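Long-range contacts in acyl-CoA dehydrogenase FadE3 (Mycobacterium smegmatis, PDB 4IV6), which is a flavoprotein of the acyl-CoA dehydrogenase family that binds dihydroflavine-adenine dinucleotide within an assembly of four chains: residues T123-E128 with G153-I158; A322-S327 with I371-I376. All blocks are in the same frame, centred on the assembly; numbering follows the deposited sequence.

In the fold
From the N terminus, the chain first passes through helices and then reaches contact 1, which joins the end of strand 122-125 and the turn after it to strand 148-159 and closes a loop of 24 residues containing strand but no helix. Contact 2 follows much later, in series with it: helix 316-340 meets helix 369-383 and closes a segment of 43 residues that is largely helical. The two loops neither nest nor cross. Their centres lie 21 Å apart and their nearest atoms about 10 Å apart, but FDA touches both, with its flavin ring at contact 1 and its adenine beside 371-376. FDA thus spans from the strand-rich middle domain to the helical C-terminal domain.

Contact 1: residues T123-E128 with G153-I158; sequences TMALTE and GSKTWI. With FDA (dihydroflavine-adenine dinucleotide), chain D.
Ser154 O lies 3.3 Å from Glu128 CD, and a water links the two side chains, bonded to Ser154 OG and donating to Glu128 OE1. The same carboxylate is bonded by Arg139 N at OE1 and Thr140 OG1 at OE2, which fixes its rotation. Lys155 follows; its chain bends at chi2 (-61°) and is extended beyond, passing Ala125 and crossing Glu128 obliquely. Lys155 NZ ends 2.7 Å from Glu128 OE2, a salt bridge to the anti lone pair. It also donates to Leu126 O at 3.0 Å, from 38° above the carbonyl plane, and to Met170 O, so three acceptors hold a buried ammonium group. Thr156 supplies the backbone link, its N donating to Thr127 O at 3.0 Å with an N-H...O angle of 155°. At Trp157 the chain turns a corner: Trp157 and Ile158 both face one residue of strand 211-216 as a G1 beta bulge. FDA C8M lies 3.7 Å above one face of the indole, offset toward the rim, and Tyr344 of the second subunit meets the ring edge-to-face. Ile158 finally puts CD1 4.0 Å from Ala125 CB and also against the flavin, while its CG2 packs on Thr123 CG2. From segment 123-128, Thr127 OG1 accepts from FDA N1 at 2.8 Å, Met124 O accepts from FDA N3, and FDA O2 receives both Leu126 N and, at 2.9 Å, Thr127 N. Backbone atoms and one hydroxyl thus read the pyrimidine edge while Trp157 packs against the flavin at C8 and C8M, as in the flavin-binding site of the acyl-CoA dehydrogenase middle domain.

Contact 2: residues A322-S327 with I371-I376; sequences AKLFAS and IQRNVI. With FDA (dihydroflavine-adenine dinucleotide), chain D.
Two helices of the C-terminal helical bundle, 316-340 and 369-383, meet where Leu324 presses against Gln372, Arg373 and Ile376. The axes of the short segments approach to 10.2 Å and run 139° apart, 41° off exact antiparallel. Leu324 carries most of the contact. Its CG, anti to the backbone N (chi1 177°), carries both methyls toward helix 369-383: CD2 lies 3.9 Å from Ile376 CD1 and touches Arg373 CG, whereas CD1 sits 3.9 Å from Arg373 CZ, over the centre of one guanidinium face. The Leu324 and Arg373 side chains cross at about a right angle, and Arg373 NE continues to a salt bridge with Asp290 of the third subunit. Nearer the backbone, Leu324 CB rests 4.1 Å from Gln372 CG. The polar side of the interface is joined through water, which donates to Gln372 OE1 at 2.7 Å and weakly accepts from Lys323 NZ. That ammonium group is gripped mainly by Asn369 OD1, Gly367 O and Met362 O, an arrangement that ties helix 316-340 to the end of helix 352-364, the connecting loop and the start of helix 369-383. From the same helix 369-383, Ile371 CD1 approaches FDA C5A at 3.7 Å, and Asn374 lies beside the adenine. Such a helix-helix contact, carried by Leu324, belongs to the C-terminal helical bundle of acyl-CoA dehydrogenases, with the partner helix also lining the adenine end of the FDA pocket and meeting a neighbouring subunit.

Contact 1: residues T123-E128 with G153-I158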
loop_
_atom_site.group_PDB
_atom_site.type_symbol
_atom_site.label_atom_id
_atom_site.label_comp_id
_atom_site.label_asym_id
_atom_site.label_seq_id
_atom_site.Cartn_x
_atom_site.Cartn_y
_atom_site.Cartn_z
ATOM N N THR B 123 36.785 -4.486 -3.459
ATOM C CA THR B 123 35.516 -3.825 -3.211
ATOM C C THR B 123 35.426 -2.528 -4.014
ATOM O O THR B 123 36.437 -2.069 -4.572
ATOM C CB THR B 123 35.326 -3.564 -1.724
ATOM O OG1 THR B 123 33.992 -3.088 -1.475
ATOM C CG2 THR B 123 36.345 -2.523 -1.224
ATOM N N MET B 124 34.222 -1.959 -4.082
ATOM C CA MET B 124 33.969 -0.704 -4.820
ATOM C C MET B 124 33.896 0.473 -3.875
ATOM O O MET B 124 33.102 0.439 -2.958
ATOM C CB MET B 124 32.602 -0.715 -5.505
ATOM C CG MET B 124 32.386 -1.735 -6.592
ATOM S SD MET B 124 33.424 -1.446 -8.036
ATOM C CE MET B 124 33.031 0.243 -8.415
ATOM N N ALA B 125 34.640 1.538 -4.153
ATOM C CA ALA B 125 34.571 2.758 -3.365
ATOM C C ALA B 125 34.090 3.967 -4.174
ATOM O O ALA B 125 34.879 4.653 -4.846
ATOM C CB ALA B 125 35.909 3.045 -2.710
ATOM N N LEU B 126 32.796 4.239 -4.074
ATOM C CA LEU B 126 32.164 5.369 -4.757
ATOM C C LEU B 126 31.687 6.419 -3.758
ATOM O O LEU B 126 31.988 7.582 -3.911
ATOM C CB LEU B 126 30.948 4.933 -5.567
ATOM C CG LEU B 126 31.024 3.817 -6.603
ATOM C CD1 LEU B 126 29.827 3.830 -7.536
ATOM C CD2 LEU B 126 32.269 3.902 -7.411
ATOM N N THR B 127 30.931 5.978 -2.747
ATOM C CA THR B 127 30.228 6.859 -1.836
ATOM C C THR B 127 31.161 7.754 -1.042
ATOM O O THR B 127 32.167 7.305 -0.505
ATOM C CB THR B 127 29.315 6.032 -0.918
ATOM O OG1 THR B 127 28.356 5.332 -1.736
ATOM C CG2 THR B 127 28.586 6.902 0.093
ATOM N N GLU B 128 30.810 9.036 -0.994
ATOM C CA GLU B 128 31.528 10.016 -0.210
ATOM C C GLU B 128 30.684 10.456 0.980
ATOM O O GLU B 128 29.464 10.399 0.906
ATOM C CB GLU B 128 31.855 11.243 -1.078
ATOM C CG GLU B 128 32.697 10.919 -2.305
ATOM C CD GLU B 128 34.003 11.694 -2.432
ATOM O OE1 GLU B 128 34.120 12.813 -1.882
ATOM O OE2 GLU B 128 34.882 11.181 -3.154
ATOM N N GLY B 153 41.357 12.738 -0.385
ATOM C CA GLY B 153 39.940 12.809 -0.201
ATOM C C GLY B 153 39.414 11.788 0.786
ATOM O O GLY B 153 40.151 11.306 1.664
ATOM N N SER B 154 38.131 11.475 0.673
ATOM C CA SER B 154 37.519 10.489 1.577
ATOM C C SER B 154 36.329 9.792 0.930
ATOM O O SER B 154 35.663 10.366 0.070
ATOM C CB SER B 154 37.090 11.106 2.899
ATOM O OG SER B 154 36.055 12.055 2.670
ATOM N N LYS B 155 36.098 8.560 1.370
ATOM C CA LYS B 155 34.917 7.760 1.003
ATOM C C LYS B 155 34.315 7.242 2.301
ATOM O O LYS B 155 34.977 7.207 3.326
ATOM C CB LYS B 155 35.308 6.584 0.118
ATOM C CG LYS B 155 35.939 6.930 -1.230
ATOM C CD LYS B 155 35.016 7.735 -2.127
ATOM C CE LYS B 155 35.544 7.837 -3.544
ATOM N NZ LYS B 155 34.701 8.743 -4.355
ATOM N N THR B 156 33.054 6.852 2.276
ATOM C CA THR B 156 32.486 6.210 3.434
ATOM C C THR B 156 31.450 5.173 3.042
ATOM O O THR B 156 31.050 5.087 1.874
ATOM C CB THR B 156 31.908 7.216 4.414
ATOM O OG1 THR B 156 31.746 6.591 5.692
ATOM C CG2 THR B 156 30.566 7.779 3.922
ATOM N N TRP B 157 31.059 4.379 4.034
ATOM C CA TRP B 157 30.209 3.199 3.860
ATOM C C TRP B 157 30.813 2.182 2.914
ATOM O O TRP B 157 30.083 1.481 2.210
ATOM C CB TRP B 157 28.790 3.585 3.360
ATOM C CG TRP B 157 27.950 4.252 4.361
ATOM C CD1 TRP B 157 27.396 5.509 4.271
ATOM C CD2 TRP B 157 27.510 3.711 5.613
ATOM N NE1 TRP B 157 26.667 5.784 5.399
ATOM C CE2 TRP B 157 26.710 4.691 6.233
ATOM C CE3 TRP B 157 27.724 2.499 6.275
ATOM C CZ2 TRP B 157 26.149 4.499 7.496
ATOM C CZ3 TRP B 157 27.153 2.296 7.524
ATOM C CH2 TRP B 157 26.371 3.288 8.118
ATOM N N ILE B 158 32.132 2.044 2.905
ATOM C CA ILE B 158 32.743 1.121 1.963
ATOM C C ILE B 158 32.805 -0.278 2.564
ATOM O O ILE B 158 33.543 -0.530 3.517
ATOM C CB ILE B 158 34.123 1.612 1.484
ATOM C CG1 ILE B 158 34.006 3.030 0.875
ATOM C CG2 ILE B 158 34.729 0.613 0.486
ATOM C CD1 ILE B 158 32.844 3.200 -0.108
HETATM P PA FDA D . 21.815 10.810 -0.176
HETATM O O1A FDA D . 22.303 10.836 -1.603
HETATM O O2A FDA D . 22.304 11.829 0.816
HETATM O O5B FDA D . 20.214 10.835 -0.210
HETATM C C5B FDA D . 19.404 11.024 0.974
HETATM C C4B FDA D . 17.920 10.903 0.586
HETATM O O4B FDA D . 17.586 11.796 -0.494
HETATM C C3B FDA D . 17.573 9.524 0.066
HETATM O O3B FDA D . 16.181 9.253 0.341
HETATM C C2B FDA D . 17.831 9.670 -1.418
HETATM O O2B FDA D . 17.148 8.723 -2.235
HETATM C C1B FDA D . 17.256 11.046 -1.652
HETATM N N9A FDA D . 17.786 11.711 -2.874
HETATM C C8A FDA D . 19.039 12.194 -3.026
HETATM N N7A FDA D . 19.170 12.775 -4.235
HETATM C C5A FDA D . 17.978 12.646 -4.865
HETATM C C6A FDA D . 17.423 13.021 -6.155
HETATM N N6A FDA D . 18.193 13.664 -7.035
HETATM N N1A FDA D . 16.143 12.714 -6.459
HETATM C C2A FDA D . 15.358 12.095 -5.561
HETATM N N3A FDA D . 15.797 11.707 -4.343
HETATM C C4A FDA D . 17.062 11.971 -3.955
HETATM N N1 FDA D . 28.856 2.650 -1.169
HETATM C C2 FDA D . 29.969 2.284 -1.799
HETATM O O2 FDA D . 30.499 3.080 -2.597
HETATM N N3 FDA D . 30.540 1.083 -1.600
HETATM C C4 FDA D . 30.070 0.163 -0.758
HETATM O O4 FDA D . 30.663 -0.936 -0.588
HETATM C C4X FDA D . 28.819 0.481 -0.040
HETATM N N5 FDA D . 28.254 -0.349 0.862
HETATM C C5X FDA D . 27.389 0.150 1.781
HETATM C C6 FDA D . 27.106 -0.540 2.965
HETATM C C7 FDA D . 26.190 -0.048 3.895
HETATM C C7M FDA D . 25.922 -0.786 5.181
HETATM C C8 FDA D . 25.515 1.161 3.632
HETATM C C8M FDA D . 24.500 1.772 4.571
HETATM C C9 FDA D . 25.801 1.848 2.464
HETATM C C9A FDA D . 26.745 1.368 1.542
HETATM N N10 FDA D . 27.032 2.120 0.383
HETATM C C10 FDA D . 28.243 1.822 -0.281
HETATM C "C1'" FDA D . 26.618 3.528 0.384
HETATM C "C2'" FDA D . 25.301 3.611 -0.356
HETATM O "O2'" FDA D . 25.466 3.314 -1.743
HETATM C "C3'" FDA D . 24.727 5.014 -0.156
HETATM O "O3'" FDA D . 24.191 5.082 1.161
HETATM C "C4'" FDA D . 23.640 5.366 -1.145
HETATM O "O4'" FDA D . 24.323 5.741 -2.352
HETATM C "C5'" FDA D . 22.814 6.581 -0.684
HETATM O "O5'" FDA D . 23.703 7.618 -0.333
HETATM P P FDA D . 23.455 8.706 0.791
HETATM O O1P FDA D . 24.599 9.679 0.585
HETATM O O2P FDA D . 23.307 8.031 2.111
HETATM O O3P FDA D . 22.025 9.319 0.365
HETATM O O HOH W 1 35.148 13.416 0.498
#

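Contact 2: residues A322-S327 with I371-I376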
loop_
_atom_site.group_PDB
_atom_site.type_symbol
_atom_site.label_atom_id
_atom_site.label_comp_id
_atom_site.label_asym_id
_atom_site.label_seq_id
_atom_site.Cartn_x
_atom_site.Cartn_y
_atom_site.Cartn_z
ATOM N N ALA B 322 14.619 -5.202 -11.214
ATOM C CA ALA B 322 14.759 -6.352 -10.355
ATOM C C ALA B 322 15.175 -5.902 -8.961
ATOM O O ALA B 322 14.642 -6.374 -7.944
ATOM C CB ALA B 322 15.772 -7.335 -10.937
ATOM N N LYS B 323 16.128 -4.973 -8.912
ATOM C CA LYS B 323 16.623 -4.481 -7.621
ATOM C C LYS B 323 15.527 -3.752 -6.856
ATOM O O LYS B 323 15.340 -3.957 -5.667
ATOM C CB LYS B 323 17.845 -3.589 -7.861
ATOM C CG LYS B 323 18.601 -3.144 -6.608
ATOM C CD LYS B 323 17.990 -1.901 -5.969
ATOM C CE LYS B 323 18.979 -1.299 -4.970
ATOM N NZ LYS B 323 18.448 -0.097 -4.312
ATOM N N LEU B 324 14.823 -2.857 -7.545
ATOM C CA LEU B 324 13.745 -2.080 -6.942
ATOM C C LEU B 324 12.629 -2.996 -6.443
ATOM O O LEU B 324 12.234 -2.926 -5.277
ATOM C CB LEU B 324 13.168 -1.090 -7.959
ATOM C CG LEU B 324 11.969 -0.235 -7.497
ATOM C CD1 LEU B 324 12.384 0.684 -6.360
ATOM C CD2 LEU B 324 11.467 0.556 -8.675
ATOM N N PHE B 325 12.138 -3.877 -7.308
ATOM C CA PHE B 325 11.035 -4.727 -6.922
ATOM C C PHE B 325 11.417 -5.698 -5.796
ATOM O O PHE B 325 10.657 -5.885 -4.838
ATOM C CB PHE B 325 10.494 -5.509 -8.115
ATOM C CG PHE B 325 9.193 -6.199 -7.819
ATOM C CD1 PHE B 325 8.005 -5.484 -7.830
ATOM C CD2 PHE B 325 9.158 -7.544 -7.485
ATOM C CE1 PHE B 325 6.794 -6.114 -7.538
ATOM C CE2 PHE B 325 7.953 -8.174 -7.175
ATOM C CZ PHE B 325 6.782 -7.458 -7.204
ATOM N N ALA B 326 12.568 -6.353 -5.935
ATOM C CA ALA B 326 12.933 -7.367 -4.964
ATOM C C ALA B 326 13.198 -6.758 -3.579
ATOM O O ALA B 326 12.829 -7.339 -2.562
ATOM C CB ALA B 326 14.166 -8.163 -5.427
ATOM N N SER B 327 13.897 -5.635 -3.536
ATOM C CA SER B 327 14.224 -4.982 -2.266
ATOM C C SER B 327 12.970 -4.483 -1.520
ATOM O O SER B 327 12.870 -4.662 -0.283
ATOM C CB SER B 327 15.224 -3.843 -2.477
ATOM O OG SER B 327 14.699 -2.781 -3.236
ATOM N N ILE B 371 16.667 7.011 -6.221
ATOM C CA ILE B 371 17.535 7.153 -7.385
ATOM C C ILE B 371 17.196 6.071 -8.416
ATOM O O ILE B 371 17.146 6.338 -9.611
ATOM C CB ILE B 371 19.037 7.094 -7.050
ATOM C CG1 ILE B 371 19.427 8.274 -6.167
ATOM C CG2 ILE B 371 19.873 7.065 -8.340
ATOM C CD1 ILE B 371 19.159 9.632 -6.754
ATOM N N GLN B 372 16.962 4.858 -7.948
ATOM C CA GLN B 372 16.655 3.768 -8.872
ATOM C C GLN B 372 15.374 4.057 -9.709
ATOM O O GLN B 372 15.326 3.756 -10.905
ATOM C CB GLN B 372 16.524 2.471 -8.090
ATOM C CG GLN B 372 16.362 1.246 -8.956
ATOM C CD GLN B 372 17.552 1.025 -9.857
ATOM O OE1 GLN B 372 18.552 0.460 -9.430
ATOM N NE2 GLN B 372 17.446 1.469 -11.121
ATOM N N ARG B 373 14.340 4.621 -9.089
ATOM C CA ARG B 373 13.118 4.962 -9.860
ATOM C C ARG B 373 13.406 6.037 -10.881
ATOM O O ARG B 373 12.887 5.982 -11.993
ATOM C CB ARG B 373 11.978 5.459 -8.956
ATOM C CG ARG B 373 11.386 4.414 -8.049
ATOM C CD ARG B 373 10.026 4.830 -7.502
ATOM N NE ARG B 373 9.451 3.743 -6.699
ATOM C CZ ARG B 373 9.783 3.489 -5.431
ATOM N NH1 ARG B 373 10.659 4.242 -4.782
ATOM N NH2 ARG B 373 9.212 2.474 -4.801
ATOM N N ASN B 374 14.203 7.044 -10.505
ATOM C CA ASN B 374 14.592 8.095 -11.464
ATOM C C ASN B 374 15.256 7.486 -12.689
ATOM O O ASN B 374 15.005 7.899 -13.823
ATOM C CB ASN B 374 15.594 9.114 -10.872
ATOM C CG ASN B 374 14.998 10.005 -9.800
ATOM O OD1 ASN B 374 13.751 10.198 -9.674
ATOM N ND2 ASN B 374 15.897 10.586 -9.013
ATOM N N VAL B 375 16.135 6.519 -12.449
ATOM C CA VAL B 375 16.927 5.915 -13.519
ATOM C C VAL B 375 16.000 5.117 -14.427
ATOM O O VAL B 375 16.082 5.199 -15.647
ATOM C CB VAL B 375 18.030 5.006 -12.929
ATOM C CG1 VAL B 375 18.615 4.070 -13.984
ATOM C CG2 VAL B 375 19.164 5.840 -12.326
ATOM N N ILE B 376 15.074 4.389 -13.807
ATOM C CA ILE B 376 14.098 3.570 -14.533
ATOM C C ILE B 376 13.159 4.430 -15.390
ATOM O O ILE B 376 12.891 4.085 -16.555
ATOM C CB ILE B 376 13.321 2.663 -13.555
ATOM C CG1 ILE B 376 14.245 1.532 -13.039
ATOM C CG2 ILE B 376 12.104 2.025 -14.218
ATOM C CD1 ILE B 376 13.716 0.852 -11.819
HETATM P PA FDA D . 21.815 10.810 -0.176
HETATM O O1A FDA D . 22.303 10.836 -1.603
HETATM O O2A FDA D . 22.304 11.829 0.816
HETATM O O5B FDA D . 20.214 10.835 -0.210
HETATM C C5B FDA D . 19.404 11.024 0.974
HETATM C C4B FDA D . 17.920 10.903 0.586
HETATM O O4B FDA D . 17.586 11.796 -0.494
HETATM C C3B FDA D . 17.573 9.524 0.066
HETATM O O3B FDA D . 16.181 9.253 0.341
HETATM C C2B FDA D . 17.831 9.670 -1.418
HETATM O O2B FDA D . 17.148 8.723 -2.235
HETATM C C1B FDA D . 17.256 11.046 -1.652
HETATM N N9A FDA D . 17.786 11.711 -2.874
HETATM C C8A FDA D . 19.039 12.194 -3.026
HETATM N N7A FDA D . 19.170 12.775 -4.235
HETATM C C5A FDA D . 17.978 12.646 -4.865
HETATM C C6A FDA D . 17.423 13.021 -6.155
HETATM N N6A FDA D . 18.193 13.664 -7.035
HETATM N N1A FDA D . 16.143 12.714 -6.459
HETATM C C2A FDA D . 15.358 12.095 -5.561
HETATM N N3A FDA D . 15.797 11.707 -4.343
HETATM C C4A FDA D . 17.062 11.971 -3.955
HETATM N N1 FDA D . 28.856 2.650 -1.169
HETATM C C2 FDA D . 29.969 2.284 -1.799
HETATM O O2 FDA D . 30.499 3.080 -2.597
HETATM N N3 FDA D . 30.540 1.083 -1.600
HETATM C C4 FDA D . 30.070 0.163 -0.758
HETATM O O4 FDA D . 30.663 -0.936 -0.588
HETATM C C4X FDA D . 28.819 0.481 -0.040
HETATM N N5 FDA D . 28.254 -0.349 0.862
HETATM C C5X FDA D . 27.389 0.150 1.781
HETATM C C6 FDA D . 27.106 -0.540 2.965
HETATM C C7 FDA D . 26.190 -0.048 3.895
HETATM C C7M FDA D . 25.922 -0.786 5.181
HETATM C C8 FDA D . 25.515 1.161 3.632
HETATM C C8M FDA D . 24.500 1.772 4.571
HETATM C C9 FDA D . 25.801 1.848 2.464
HETATM C C9A FDA D . 26.745 1.368 1.542
HETATM N N10 FDA D . 27.032 2.120 0.383
HETATM C C10 FDA D . 28.243 1.822 -0.281
HETATM C "C1'" FDA D . 26.618 3.528 0.384
HETATM C "C2'" FDA D . 25.301 3.611 -0.356
HETATM O "O2'" FDA D . 25.466 3.314 -1.743
HETATM C "C3'" FDA D . 24.727 5.014 -0.156
HETATM O "O3'" FDA D . 24.191 5.082 1.161
HETATM C "C4'" FDA D . 23.640 5.366 -1.145
HETATM O "O4'" FDA D . 24.323 5.741 -2.352
HETATM C "C5'" FDA D . 22.814 6.581 -0.684
HETATM O "O5'" FDA D . 23.703 7.618 -0.333
HETATM P P FDA D . 23.455 8.706 0.791
HETATM O O1P FDA D . 24.599 9.679 0.585
HETATM O O2P FDA D . 23.307 8.031 2.111
HETATM O O3P FDA D . 22.025 9.319 0.365
HETATM O O HOH W 2 19.690 1.114 -7.018
#